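Local atomic coordinates of GDSL-like Lipase (Parabacteroides distasonis, PDB entry 3P94), a protein that probably hydrolyses ester bonds as a serine hydrolase of the GDSL-like (SGNH) family, perhaps acting on lysophospholipids. Residues A[6-16]-A[64-73]; A[75-84]-A[114-125]. All coordinates share one frame; numbering follows the deposited sequence.

Interaction 1: A[6-16]-A[64-73]; sequences WAQFGRYAEAN and VRFRQDVINL
W6 opens the contact by bringing the edge of its indole, at CZ3, against CG2 of V64, while its NE1 is hydrogen-bonded to N91 OD1. The methyl of A7 meets the other branch, V64 CG1. At Q8 a water ties Q8 O and Y12 N to the carboxylate oxygen D69 OD2. F9 CZ lies 3.7 Å from V64 CG1. In one of two conformers of Q68, NE2 holds the F9 carbonyl (NE2 to O 2.9 Å, nearly straight at 172°), in the carbonyl plane and on a lone pair. Y12 turns a ring edge to D69, CD2 lying 3.5 Å from OD2, with ring and carboxylate planes 76° apart. N16, its CG anti to the carbonyl carbon (chi1 -72°), sends ND2 to D69 OD1 at 2.8 Å; the same Q68 conformer reaches that oxygen from above the carboxylate plane. Within helix 59-71, R65 NH1 forms a salt bridge with D69 OD2 (2.8 Å), steadying the carboxylate for N16 and probably keeping it ionised. The N-terminal segment thereby packs over helix 59-71, beside strand 49-53, where R52 and G53 bind N16 and Y12, while V70 faces strand 23-29 and F66 faces helix 96-112.

Interaction 2: A[75-84]-A[114-125]; sequences PKAVVILAGI and HIKVIFCSVLPA
I80 runs alongside the F119 side chain, with I80 CD1 4.1 Å from F119 CE1. The same methyl approaches V117 CG1, which itself sits over one face of the F119 ring, offset toward the rim, so the three side chains interlock on one face of the sheet. V78 continues that face: its CG1, placed between the backbone N and the carbonyl carbon, meets I115 CG2 at 3.9 Å and V117 CG2 a little farther off. Helices 59-71 and 96-112 cover this layer through V70, F66, L103 and A107. On the reverse face A77, V79 and I118 pack together, and V79 CG1, trans to N at chi1 171°, touches C120 SG at 3.5 Å. Strands 77-81 and 116-120 are parallel neighbours in the five-stranded sheet of a flavodoxin-like fold; the axes of these short segments approach to 4.7 Å and lie 19° from parallel. Helix 96-112 lies on the connection between them, a beta-alpha-beta crossover. A ladder of five backbone hydrogen bonds runs from K116 N to K76 O through to C120 N to I80 O (2.9 Å), the last more bent at 146°. Beyond it, a water accepts from A82 N and donates to C120 O, carrying the pairing on where the direct bonds end. L81 CD1 comes within 3.2 Å of S121 O, and L81 CD2 meets L123 CD1 crosswise. G83 has a positive phi, and its CA lies near V122 CG2. After this N-cap residue, I84 sets CB against V122 CG1 (3.9 Å) and CD1 against A125 CB, near a probable catalytic triad of S31, H182 and D179.

In the fold
Interaction 2 is a buried contact near the centre of the chain, whereas interaction 1 is only partly buried and lies about 15 Å from that centre. Their own centres are about 16 Å apart, yet they join through helix 59-71, which is followed in the chain by strand 75-81. V70 and F66 give apolar contacts to V78 and I80 of the sheet, while the V70 carbonyl abuts P75 and I71 CA meets I115; R65, Q68 and D69 serve the N-terminal segment. Place and chemistry change together: regular backbone bonding with aliphatic packing links the central strands, whereas interaction 1 combines apolar packing on V64 with side-chain amides, a carboxylate and a water.

Interaction 1: A[6-16]-A[64-73]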
loop_
_atom_site.group_PDB
_atom_site.type_symbol
_atom_site.label_atom_id
_atom_site.label_comp_id
_atom_site.label_asym_id
_atom_site.label_seq_id
_atom_site.Cartn_x
_atom_site.Cartn_y
_atom_site.Cartn_z
ATOM N N TRP A 6 -1.583 -6.894 17.798
ATOM C CA TRP A 6 -1.823 -5.562 17.234
ATOM C C TRP A 6 -1.279 -5.393 15.801
ATOM O O TRP A 6 -2.013 -4.946 14.922
ATOM C CB TRP A 6 -1.270 -4.462 18.168
ATOM C CG TRP A 6 -1.367 -3.079 17.606
ATOM C CD1 TRP A 6 -2.452 -2.251 17.615
ATOM C CD2 TRP A 6 -0.338 -2.387 16.889
ATOM N NE1 TRP A 6 -2.171 -1.091 16.924
ATOM C CE2 TRP A 6 -0.875 -1.148 16.473
ATOM C CE3 TRP A 6 0.985 -2.708 16.544
ATOM C CZ2 TRP A 6 -0.118 -0.208 15.768
ATOM C CZ3 TRP A 6 1.734 -1.782 15.836
ATOM C CH2 TRP A 6 1.181 -0.551 15.446
ATOM N N ALA A 7 -0.014 -5.760 15.564
ATOM C CA ALA A 7 0.624 -5.600 14.255
ATOM C C ALA A 7 0.262 -6.737 13.284
ATOM O O ALA A 7 0.609 -6.672 12.106
ATOM C CB ALA A 7 2.127 -5.546 14.446
ATOM N N GLN A 8 -0.452 -7.758 13.788
ATOM C CA GLN A 8 -0.908 -8.954 13.044
ATOM C C GLN A 8 0.291 -9.695 12.407
ATOM O O GLN A 8 0.287 -10.007 11.217
ATOM C CB GLN A 8 -1.981 -8.599 12.006
ATOM C CG GLN A 8 -3.278 -8.191 12.676
ATOM C CD GLN A 8 -4.228 -7.518 11.728
ATOM O OE1 GLN A 8 -4.144 -6.309 11.455
ATOM N NE2 GLN A 8 -5.213 -8.268 11.278
ATOM N N PHE A 9 1.311 -9.985 13.235
ATOM C CA PHE A 9 2.500 -10.756 12.830
ATOM C C PHE A 9 2.096 -12.205 12.495
ATOM O O PHE A 9 2.739 -12.855 11.668
ATOM C CB PHE A 9 3.540 -10.767 13.966
ATOM C CG PHE A 9 4.385 -9.527 14.141
ATOM C CD1 PHE A 9 5.440 -9.264 13.284
ATOM C CD2 PHE A 9 4.191 -8.677 15.226
ATOM C CE1 PHE A 9 6.276 -8.161 13.493
ATOM C CE2 PHE A 9 5.020 -7.563 15.429
ATOM C CZ PHE A 9 6.052 -7.310 14.558
ATOM N N GLY A 10 1.035 -12.676 13.152
ATOM C CA GLY A 10 0.471 -14.012 12.982
ATOM C C GLY A 10 -0.177 -14.274 11.636
ATOM O O GLY A 10 -0.311 -15.430 11.244
ATOM N N ARG A 11 -0.577 -13.216 10.905
ATOM C CA ARG A 11 -1.218 -13.381 9.597
ATOM C C ARG A 11 -0.285 -14.069 8.577
ATOM O O ARG A 11 -0.723 -15.012 7.901
ATOM C CB ARG A 11 -1.717 -12.032 9.052
ATOM C CG ARG A 11 -2.225 -12.056 7.584
ATOM C CD ARG A 11 -3.593 -12.716 7.384
ATOM N NE ARG A 11 -3.920 -12.824 5.963
ATOM C CZ ARG A 11 -4.517 -11.868 5.256
ATOM N NH1 ARG A 11 -4.897 -10.739 5.842
ATOM N NH2 ARG A 11 -4.759 -12.043 3.966
ATOM N N TYR A 12 0.979 -13.623 8.470
ATOM C CA TYR A 12 1.894 -14.212 7.483
ATOM C C TYR A 12 3.126 -14.910 8.068
ATOM O O TYR A 12 3.987 -15.337 7.291
ATOM C CB TYR A 12 2.366 -13.132 6.515
ATOM C CG TYR A 12 1.262 -12.596 5.627
ATOM C CD1 TYR A 12 0.674 -13.398 4.651
ATOM C CD2 TYR A 12 0.865 -11.266 5.706
ATOM C CE1 TYR A 12 -0.308 -12.901 3.803
ATOM C CE2 TYR A 12 -0.105 -10.752 4.852
ATOM C CZ TYR A 12 -0.701 -11.577 3.914
ATOM O OH TYR A 12 -1.652 -11.081 3.072
ATOM N N ALA A 13 3.219 -15.048 9.409
ATOM C CA ALA A 13 4.374 -15.694 10.055
ATOM C C ALA A 13 4.680 -17.081 9.433
ATOM O O ALA A 13 5.828 -17.361 9.106
ATOM C CB ALA A 13 4.129 -15.834 11.550
ATOM N N GLU A 14 3.639 -17.908 9.213
ATOM C CA GLU A 14 3.772 -19.247 8.643
ATOM C C GLU A 14 4.098 -19.198 7.155
ATOM O O GLU A 14 4.997 -19.919 6.710
ATOM C CB GLU A 14 2.505 -20.087 8.903
ATOM C CG GLU A 14 2.380 -20.560 10.341
ATOM C CD GLU A 14 3.548 -21.369 10.880
ATOM O OE1 GLU A 14 4.057 -22.257 10.161
ATOM O OE2 GLU A 14 3.959 -21.101 12.031
ATOM N N ALA A 15 3.382 -18.352 6.393
ATOM C CA ALA A 15 3.589 -18.163 4.957
ATOM C C ALA A 15 5.032 -17.741 4.638
ATOM O O ALA A 15 5.593 -18.215 3.652
ATOM C CB ALA A 15 2.622 -17.133 4.428
ATOM N N ASN A 16 5.640 -16.884 5.485
ATOM C CA ASN A 16 7.017 -16.394 5.329
ATOM C C ASN A 16 8.056 -17.527 5.342
ATOM O O ASN A 16 9.079 -17.415 4.665
ATOM C CB ASN A 16 7.347 -15.387 6.425
ATOM C CG ASN A 16 6.650 -14.049 6.265
ATOM O OD1 ASN A 16 6.186 -13.670 5.186
ATOM N ND2 ASN A 16 6.550 -13.299 7.340
ATOM N N VAL A 64 5.761 -1.510 11.985
ATOM C CA VAL A 64 6.125 -2.530 12.977
ATOM C C VAL A 64 6.235 -3.936 12.301
ATOM O O VAL A 64 7.173 -4.678 12.582
ATOM C CB VAL A 64 5.141 -2.512 14.175
ATOM C CG1 VAL A 64 5.306 -3.745 15.070
ATOM C CG2 VAL A 64 5.333 -1.237 14.993
ATOM N N ARG A 65 5.316 -4.264 11.394
ATOM C CA ARG A 65 5.273 -5.537 10.652
ATOM C C ARG A 65 6.359 -5.624 9.547
ATOM O O ARG A 65 6.676 -6.721 9.076
ATOM C CB ARG A 65 3.875 -5.653 10.012
ATOM C CG ARG A 65 3.578 -6.982 9.383
ATOM C CD ARG A 65 2.112 -7.175 9.141
ATOM N NE ARG A 65 1.481 -6.187 8.247
ATOM C CZ ARG A 65 1.400 -6.296 6.923
ATOM N NH1 ARG A 65 2.032 -7.275 6.290
ATOM N NH2 ARG A 65 0.702 -5.417 6.222
ATOM N N PHE A 66 6.904 -4.462 9.124
ATOM C CA PHE A 66 7.872 -4.297 8.036
ATOM C C PHE A 66 9.066 -5.241 8.107
ATOM O O PHE A 66 9.479 -5.763 7.074
ATOM C CB PHE A 66 8.380 -2.842 7.980
ATOM C CG PHE A 66 8.835 -2.397 6.611
ATOM C CD1 PHE A 66 7.906 -2.081 5.619
ATOM C CD2 PHE A 66 10.185 -2.267 6.320
ATOM C CE1 PHE A 66 8.324 -1.671 4.351
ATOM C CE2 PHE A 66 10.601 -1.851 5.051
ATOM C CZ PHE A 66 9.667 -1.552 4.079
ATOM N N ARG A 67 9.639 -5.444 9.303
ATOM C CA ARG A 67 10.810 -6.311 9.463
ATOM C C ARG A 67 10.492 -7.790 9.080
ATOM O O ARG A 67 11.256 -8.386 8.331
ATOM C CB ARG A 67 11.365 -6.201 10.890
ATOM C CG ARG A 67 12.570 -7.095 11.177
ATOM C CD ARG A 67 13.446 -6.534 12.294
ATOM N NE ARG A 67 13.878 -5.167 12.002
ATOM C CZ ARG A 67 14.893 -4.846 11.204
ATOM N NH1 ARG A 67 15.642 -5.795 10.656
ATOM N NH2 ARG A 67 15.172 -3.571 10.956
ATOM N N GLN A 68 9.370 -8.352 9.566
ATOM C CA GLN A 68 8.985 -9.744 9.304
ATOM C C GLN A 68 8.488 -9.962 7.873
ATOM O O GLN A 68 8.872 -10.934 7.228
ATOM C CB GLN A 68 7.894 -10.194 10.301
ATOM C CG GLN A 68 7.422 -11.651 10.086
ATOM C CD GLN A 68 6.194 -12.031 10.863
ATOM O OE1 GLN A 68 6.288 -12.526 11.989
ATOM N NE2 GLN A 68 5.021 -11.862 10.251
ATOM N N ASP A 69 7.611 -9.086 7.401
ATOM C CA ASP A 69 6.974 -9.261 6.109
ATOM C C ASP A 69 7.676 -8.621 4.923
ATOM O O ASP A 69 7.245 -8.862 3.799
ATOM C CB ASP A 69 5.514 -8.802 6.221
ATOM C CG ASP A 69 4.639 -9.785 7.015
ATOM O OD1 ASP A 69 5.140 -10.873 7.382
ATOM O OD2 ASP A 69 3.453 -9.472 7.246
ATOM N N VAL A 70 8.767 -7.851 5.142
ATOM C CA VAL A 70 9.505 -7.229 4.041
ATOM C C VAL A 70 11.004 -7.504 4.198
ATOM O O VAL A 70 11.556 -8.234 3.389
ATOM C CB VAL A 70 9.237 -5.693 3.849
ATOM C CG1 VAL A 70 10.067 -5.128 2.696
ATOM C CG2 VAL A 70 7.761 -5.402 3.624
ATOM N N ILE A 71 11.657 -6.906 5.214
ATOM C CA ILE A 71 13.117 -7.007 5.433
ATOM C C ILE A 71 13.593 -8.473 5.474
ATOM O O ILE A 71 14.529 -8.825 4.748
ATOM C CB ILE A 71 13.574 -6.244 6.707
ATOM C CG1 ILE A 71 13.226 -4.718 6.605
ATOM C CG2 ILE A 71 15.081 -6.482 6.973
ATOM C CD1 ILE A 71 13.351 -3.893 7.846
ATOM N N ASN A 72 12.949 -9.321 6.302
ATOM C CA ASN A 72 13.360 -10.719 6.457
ATOM C C ASN A 72 13.154 -11.569 5.191
ATOM O O ASN A 72 13.769 -12.638 5.090
ATOM C CB ASN A 72 12.681 -11.353 7.657
ATOM C CG ASN A 72 13.183 -10.800 8.987
ATOM O OD1 ASN A 72 14.185 -10.078 9.065
ATOM N ND2 ASN A 72 12.479 -11.110 10.069
ATOM N N LEU A 73 12.369 -11.074 4.210
ATOM C CA LEU A 73 12.167 -11.797 2.948
ATOM C C LEU A 73 13.234 -11.409 1.910
ATOM O O LEU A 73 13.283 -12.004 0.840
ATOM C CB LEU A 73 10.744 -11.572 2.390
ATOM C CG LEU A 73 9.572 -12.067 3.271
ATOM C CD1 LEU A 73 8.263 -11.882 2.560
ATOM C CD2 LEU A 73 9.721 -13.541 3.670
HETATM O O HOH W 1 1.970 -10.787 9.131
#

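Interaction 2: A[75-84]-A[114-125]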
loop_
_atom_site.group_PDB
_atom_site.type_symbol
_atom_site.label_atom_id
_atom_site.label_comp_id
_atom_site.label_asym_id
_atom_site.label_seq_id
_atom_site.Cartn_x
_atom_site.Cartn_y
_atom_site.Cartn_z
ATOM N N PRO A 75 13.683 -8.908 -0.379
ATOM C CA PRO A 75 13.287 -8.723 -1.785
ATOM C C PRO A 75 14.161 -7.710 -2.511
ATOM O O PRO A 75 14.853 -6.929 -1.876
ATOM C CB PRO A 75 11.854 -8.200 -1.667
ATOM C CG PRO A 75 11.869 -7.405 -0.410
ATOM C CD PRO A 75 12.813 -8.122 0.521
ATOM N N LYS A 76 14.081 -7.694 -3.845
ATOM C CA LYS A 76 14.766 -6.705 -4.680
ATOM C C LYS A 76 14.082 -5.353 -4.472
ATOM O O LYS A 76 14.747 -4.317 -4.389
ATOM C CB LYS A 76 14.709 -7.108 -6.165
ATOM C CG LYS A 76 15.530 -8.343 -6.521
ATOM C CD LYS A 76 15.442 -8.638 -8.010
ATOM C CE LYS A 76 16.334 -9.785 -8.395
ATOM N NZ LYS A 76 16.520 -9.855 -9.860
ATOM N N ALA A 77 12.742 -5.380 -4.350
ATOM C CA ALA A 77 11.935 -4.176 -4.151
ATOM C C ALA A 77 10.706 -4.429 -3.291
ATOM O O ALA A 77 10.280 -5.568 -3.129
ATOM C CB ALA A 77 11.506 -3.613 -5.501
ATOM N N VAL A 78 10.141 -3.354 -2.743
ATOM C CA VAL A 78 8.895 -3.384 -1.982
ATOM C C VAL A 78 7.960 -2.329 -2.610
ATOM O O VAL A 78 8.379 -1.200 -2.890
ATOM C CB VAL A 78 9.067 -3.214 -0.439
ATOM C CG1 VAL A 78 9.765 -1.889 -0.069
ATOM C CG2 VAL A 78 7.726 -3.371 0.297
ATOM N N VAL A 79 6.712 -2.730 -2.865
ATOM C CA VAL A 79 5.675 -1.864 -3.418
ATOM C C VAL A 79 4.816 -1.480 -2.233
ATOM O O VAL A 79 4.229 -2.364 -1.601
ATOM C CB VAL A 79 4.893 -2.556 -4.569
ATOM C CG1 VAL A 79 3.679 -1.735 -4.993
ATOM C CG2 VAL A 79 5.800 -2.797 -5.764
ATOM N N ILE A 80 4.798 -0.175 -1.877
ATOM C CA ILE A 80 4.035 0.261 -0.714
ATOM C C ILE A 80 2.805 1.075 -1.132
ATOM O O ILE A 80 2.936 2.105 -1.780
ATOM C CB ILE A 80 4.919 1.064 0.304
ATOM C CG1 ILE A 80 6.150 0.242 0.770
ATOM C CG2 ILE A 80 4.076 1.562 1.511
ATOM C CD1 ILE A 80 7.266 1.070 1.493
ATOM N N LEU A 81 1.625 0.617 -0.711
ATOM C CA LEU A 81 0.364 1.313 -0.896
ATOM C C LEU A 81 -0.288 1.370 0.478
ATOM O O LEU A 81 -0.815 0.372 0.954
ATOM C CB LEU A 81 -0.533 0.657 -1.962
ATOM C CG LEU A 81 -1.958 1.259 -2.120
ATOM C CD1 LEU A 81 -1.909 2.733 -2.527
ATOM C CD2 LEU A 81 -2.747 0.470 -3.141
ATOM N N ALA A 82 -0.173 2.528 1.141
ATOM C CA ALA A 82 -0.627 2.691 2.519
ATOM C C ALA A 82 -0.972 4.138 2.856
ATOM O O ALA A 82 -0.467 5.059 2.224
ATOM C CB ALA A 82 0.477 2.212 3.459
ATOM N N GLY A 83 -1.803 4.308 3.879
ATOM C CA GLY A 83 -2.195 5.624 4.367
ATOM C C GLY A 83 -3.684 5.889 4.443
ATOM O O GLY A 83 -4.100 6.733 5.243
ATOM N N ILE A 84 -4.505 5.199 3.614
ATOM C CA ILE A 84 -5.949 5.448 3.617
ATOM C C ILE A 84 -6.589 5.095 4.975
ATOM O O ILE A 84 -7.471 5.829 5.427
ATOM C CB ILE A 84 -6.708 4.785 2.423
ATOM C CG1 ILE A 84 -8.097 5.422 2.222
ATOM C CG2 ILE A 84 -6.858 3.265 2.576
ATOM C CD1 ILE A 84 -8.122 6.902 1.880
ATOM N N HIS A 114 19.020 -2.601 1.651
ATOM C CA HIS A 114 19.278 -2.643 0.206
ATOM C C HIS A 114 18.045 -3.096 -0.596
ATOM O O HIS A 114 18.169 -3.816 -1.593
ATOM C CB HIS A 114 20.513 -3.514 -0.129
ATOM C CG HIS A 114 21.602 -3.460 0.905
ATOM N ND1 HIS A 114 21.853 -4.544 1.732
ATOM C CD2 HIS A 114 22.415 -2.440 1.265
ATOM C CE1 HIS A 114 22.834 -4.165 2.539
ATOM N NE2 HIS A 114 23.205 -2.908 2.299
ATOM N N ILE A 115 16.863 -2.642 -0.170
ATOM C CA ILE A 115 15.595 -2.927 -0.846
ATOM C C ILE A 115 15.142 -1.644 -1.547
ATOM O O ILE A 115 15.097 -0.593 -0.907
ATOM C CB ILE A 115 14.522 -3.468 0.154
ATOM C CG1 ILE A 115 15.010 -4.746 0.879
ATOM C CG2 ILE A 115 13.195 -3.722 -0.547
ATOM C CD1 ILE A 115 14.315 -5.060 2.236
ATOM N N LYS A 116 14.809 -1.731 -2.853
ATOM C CA LYS A 116 14.316 -0.584 -3.626
ATOM C C LYS A 116 12.865 -0.295 -3.237
ATOM O O LYS A 116 12.057 -1.222 -3.188
ATOM C CB LYS A 116 14.419 -0.845 -5.143
ATOM C CG LYS A 116 15.844 -0.874 -5.664
ATOM C CD LYS A 116 15.866 -0.977 -7.178
ATOM C CE LYS A 116 17.277 -1.062 -7.700
ATOM N NZ LYS A 116 17.374 -2.036 -8.814
ATOM N N VAL A 117 12.535 0.971 -2.954
ATOM C CA VAL A 117 11.158 1.323 -2.582
ATOM C C VAL A 117 10.395 1.866 -3.788
ATOM O O VAL A 117 10.825 2.828 -4.433
ATOM C CB VAL A 117 11.082 2.322 -1.400
ATOM C CG1 VAL A 117 9.636 2.731 -1.109
ATOM C CG2 VAL A 117 11.725 1.732 -0.153
ATOM N N ILE A 118 9.218 1.282 -4.026
ATOM C CA ILE A 118 8.278 1.735 -5.035
ATOM C C ILE A 118 7.058 2.245 -4.266
ATOM O O ILE A 118 6.331 1.456 -3.670
ATOM C CB ILE A 118 7.943 0.632 -6.073
ATOM C CG1 ILE A 118 9.192 0.279 -6.920
ATOM C CG2 ILE A 118 6.779 1.072 -6.960
ATOM C CD1 ILE A 118 9.124 -1.069 -7.641
ATOM N N PHE A 119 6.880 3.570 -4.225
ATOM C CA PHE A 119 5.753 4.177 -3.527
ATOM C C PHE A 119 4.562 4.315 -4.453
ATOM O O PHE A 119 4.724 4.711 -5.610
ATOM C CB PHE A 119 6.132 5.563 -2.966
ATOM C CG PHE A 119 6.697 5.561 -1.565
ATOM C CD1 PHE A 119 5.953 5.072 -0.498
ATOM C CD2 PHE A 119 7.948 6.107 -1.302
ATOM C CE1 PHE A 119 6.480 5.068 0.799
ATOM C CE2 PHE A 119 8.467 6.114 -0.000
ATOM C CZ PHE A 119 7.731 5.593 1.039
ATOM N N CYS A 120 3.357 4.010 -3.935
ATOM C CA CYS A 120 2.107 4.145 -4.679
ATOM C C CYS A 120 1.293 5.285 -4.128
ATOM O O CYS A 120 1.171 5.428 -2.912
ATOM C CB CYS A 120 1.299 2.851 -4.633
ATOM S SG CYS A 120 2.157 1.413 -5.315
ATOM N N SER A 121 0.644 6.030 -5.031
ATOM C CA SER A 121 -0.304 7.076 -4.670
ATOM C C SER A 121 -1.444 6.440 -3.920
ATOM O O SER A 121 -1.946 5.403 -4.365
ATOM C CB SER A 121 -0.857 7.727 -5.936
ATOM O OG SER A 121 -1.654 6.798 -6.657
ATOM N N VAL A 122 -1.876 7.050 -2.811
ATOM C CA VAL A 122 -3.058 6.581 -2.089
ATOM C C VAL A 122 -4.218 6.736 -3.086
ATOM O O VAL A 122 -4.268 7.734 -3.819
ATOM C CB VAL A 122 -3.272 7.351 -0.753
ATOM C CG1 VAL A 122 -4.564 6.922 -0.060
ATOM C CG2 VAL A 122 -2.080 7.159 0.185
ATOM N N LEU A 123 -5.087 5.715 -3.181
ATOM C CA LEU A 123 -6.200 5.743 -4.126
ATOM C C LEU A 123 -7.201 6.870 -3.792
ATOM O O LEU A 123 -7.337 7.256 -2.621
ATOM C CB LEU A 123 -6.917 4.388 -4.157
ATOM C CG LEU A 123 -6.537 3.416 -5.280
ATOM C CD1 LEU A 123 -5.047 3.109 -5.294
ATOM C CD2 LEU A 123 -7.318 2.121 -5.169
ATOM N N PRO A 124 -7.918 7.398 -4.815
ATOM C CA PRO A 124 -8.960 8.399 -4.531
ATOM C C PRO A 124 -10.039 7.808 -3.616
ATOM O O PRO A 124 -10.315 6.610 -3.676
ATOM C CB PRO A 124 -9.538 8.719 -5.914
ATOM C CG PRO A 124 -8.576 8.188 -6.892
ATOM C CD PRO A 124 -7.891 7.043 -6.250
ATOM N N ALA A 125 -10.580 8.631 -2.721
ATOM C CA ALA A 125 -11.664 8.264 -1.813
ATOM C C ALA A 125 -12.425 9.517 -1.459
ATOM O O ALA A 125 -11.835 10.475 -0.963
ATOM C CB ALA A 125 -11.142 7.575 -0.563
HETATM O O HOH W 2 17.406 -6.556 -1.527
HETATM O O HOH W 3 17.362 -4.093 -4.976
HETATM O O HOH W 4 1.193 4.771 -0.185
#